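Local coordinates for protein arginase (PDB 4RHJ) that is of unknown function but has the arginase-deacetylase fold, having evolved without the binuclear manganese cluster of true arginases, at residues S23-N28 with G102-E107. Residues are numbered along the deposited sequence; the frame is centred on the assembly and turned at random.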
loop_
_atom_site.group_PDB
_atom_site.type_symbol
_atom_site.label_atom_id
_atom_site.label_comp_id
_atom_site.label_asym_id
_atom_site.label_seq_id
_atom_site.Cartn_x
_atom_site.Cartn_y
_atom_site.Cartn_z
ATOM N N SER A 23 39.705 3.612 4.005
ATOM C CA SER A 23 40.838 3.453 4.911
ATOM C C SER A 23 40.402 3.393 6.369
ATOM O O SER A 23 40.714 2.436 7.083
ATOM C CB SER A 23 41.835 4.594 4.706
ATOM O OG SER A 23 42.786 4.641 5.756
ATOM N N LYS A 24 39.651 4.407 6.785
ATOM C CA LYS A 24 39.118 4.485 8.137
ATOM C C LYS A 24 38.126 3.362 8.408
ATOM O O LYS A 24 38.066 2.864 9.529
ATOM C CB LYS A 24 38.458 5.847 8.374
ATOM C CG LYS A 24 37.708 5.991 9.706
ATOM C CD LYS A 24 37.154 7.408 9.897
ATOM C CE LYS A 24 36.105 7.471 11.002
ATOM N NZ LYS A 24 35.483 8.823 11.121
ATOM N N PHE A 25 37.352 2.961 7.399
ATOM C CA PHE A 25 36.472 1.805 7.571
ATOM C C PHE A 25 37.336 0.558 7.648
ATOM O O PHE A 25 37.146 -0.294 8.514
ATOM C CB PHE A 25 35.447 1.660 6.434
ATOM C CG PHE A 25 34.616 0.398 6.533
ATOM C CD1 PHE A 25 33.506 0.346 7.364
ATOM C CD2 PHE A 25 34.967 -0.743 5.827
ATOM C CE1 PHE A 25 32.755 -0.803 7.478
ATOM C CE2 PHE A 25 34.220 -1.890 5.939
ATOM C CZ PHE A 25 33.110 -1.920 6.773
ATOM N N LEU A 26 38.290 0.470 6.729
ATOM C CA LEU A 26 39.209 -0.654 6.677
ATOM C C LEU A 26 40.014 -0.812 7.967
ATOM O O LEU A 26 40.082 -1.914 8.508
ATOM C CB LEU A 26 40.138 -0.503 5.473
ATOM C CG LEU A 26 39.371 -0.572 4.148
ATOM C CD1 LEU A 26 40.290 -0.342 2.965
ATOM C CD2 LEU A 26 38.625 -1.900 4.030
ATOM N N MET A 27 40.603 0.283 8.454
ATOM C CA MET A 27 41.367 0.294 9.710
ATOM C C MET A 27 40.538 -0.229 10.869
ATOM O O MET A 27 41.055 -0.823 11.810
ATOM C CB MET A 27 41.866 1.713 10.032
ATOM C CG MET A 27 41.505 2.227 11.439
ATOM S SD MET A 27 40.453 3.706 11.493
ATOM C CE MET A 27 41.644 5.018 11.247
ATOM N N ASN A 28 39.236 -0.007 10.772
ATOM C CA ASN A 28 38.284 -0.357 11.808
ATOM C C ASN A 28 37.838 -1.827 11.774
ATOM O O ASN A 28 37.752 -2.474 12.820
ATOM C CB ASN A 28 37.067 0.556 11.690
ATOM C CG ASN A 28 36.044 0.298 12.758
ATOM O OD1 ASN A 28 34.989 -0.285 12.505
ATOM N ND2 ASN A 28 36.348 0.731 13.971
ATOM N N GLY A 102 29.691 0.704 10.739
ATOM C CA GLY A 102 29.461 1.970 10.064
ATOM C C GLY A 102 29.574 1.956 8.544
ATOM O O GLY A 102 29.546 0.907 7.912
ATOM N N GLN A 103 29.718 3.141 7.956
ATOM C CA GLN A 103 29.747 3.290 6.503
ATOM C C GLN A 103 31.118 3.014 5.895
ATOM O O GLN A 103 32.139 3.463 6.416
ATOM C CB GLN A 103 29.308 4.707 6.103
ATOM C CG GLN A 103 27.836 5.024 6.309
ATOM C CD GLN A 103 26.939 4.324 5.311
ATOM O OE1 GLN A 103 27.413 3.601 4.447
ATOM N NE2 GLN A 103 25.634 4.532 5.431
ATOM N N MET A 104 31.132 2.292 4.778
ATOM C CA MET A 104 32.330 2.171 3.946
ATOM C C MET A 104 32.973 3.534 3.644
ATOM O O MET A 104 34.164 3.744 3.854
ATOM C CB MET A 104 31.983 1.479 2.631
ATOM C CG MET A 104 31.577 0.057 2.761
ATOM S SD MET A 104 32.696 -0.982 1.843
ATOM C CE MET A 104 32.532 -2.498 2.748
ATOM N N LEU A 105 32.164 4.460 3.158
ATOM C CA LEU A 105 32.643 5.751 2.684
ATOM C C LEU A 105 32.827 6.744 3.834
ATOM O O LEU A 105 31.863 7.124 4.493
ATOM C CB LEU A 105 31.655 6.301 1.645
ATOM C CG LEU A 105 32.031 7.313 0.560
ATOM C CD1 LEU A 105 33.271 6.883 -0.165
ATOM C CD2 LEU A 105 30.884 7.450 -0.433
ATOM N N ASP A 106 34.064 7.161 4.083
ATOM C CA ASP A 106 34.289 8.194 5.088
ATOM C C ASP A 106 33.793 9.548 4.597
ATOM O O ASP A 106 34.337 10.112 3.651
ATOM C CB ASP A 106 35.766 8.296 5.461
ATOM C CG ASP A 106 36.035 9.392 6.486
ATOM O OD1 ASP A 106 35.073 9.955 7.045
ATOM O OD2 ASP A 106 37.216 9.686 6.749
ATOM N N GLU A 107 32.784 10.083 5.275
ATOM C CA GLU A 107 32.207 11.368 4.898
ATOM C C GLU A 107 33.054 12.627 5.107
ATOM O O GLU A 107 32.527 13.741 5.084
ATOM C CB GLU A 107 30.762 11.462 5.404
ATOM C CG GLU A 107 29.894 10.277 5.003
ATOM C CD GLU A 107 28.675 10.109 5.888
ATOM O OE1 GLU A 107 28.005 9.061 5.793
ATOM O OE2 GLU A 107 28.382 11.027 6.676
#
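The backbone O of Gln103 packs obliquely against Phe25, 3.5 Å from CD1, with CB and CG a little farther off. The next oxygen back along the strand, Gly102 O, lies 3.7 Å from Phe25 CE1, also oblique to the ring, and Met104 O comes 3.6 Å from Phe25 CB. These carbonyls meet carbon; no hydrogen bond links residues 23-28 with 102-107. Phe25 sends CG anti to its own N (chi1 175°), which places the ring alongside residues 102-104. There Met104 CA sits over a ring face, 4.3 Å from the centroid and 27° off the normal, a CH-pi contact. The Met104 chain bends at chi2; its SD, oblique to the Phe25 ring, makes a Met-aromatic contact, and CE reaches CE2 of that ring at 3.7 Å. A flexible, unbranched methionine suits this place, for it also touches Trp119 and Ala126 of helix 116-131, the helix on which Phe25 packs too. Gly102, with phi at 65°, adopts a backbone shape that is easy without CB. The exposed, extended Lys24 crosses Asp106 at about a right angle, its CD 3.9 Å from OD2. Helix 23-30 thus packs at the C-terminal end of strand 95-103, next to outermost strand 77-81 in the parallel sheet, through Phe25 set among carbonyls and Met104, the nearby opposite charges of Lys24 and Asp106 probably adding a modest attraction short of a salt bridge.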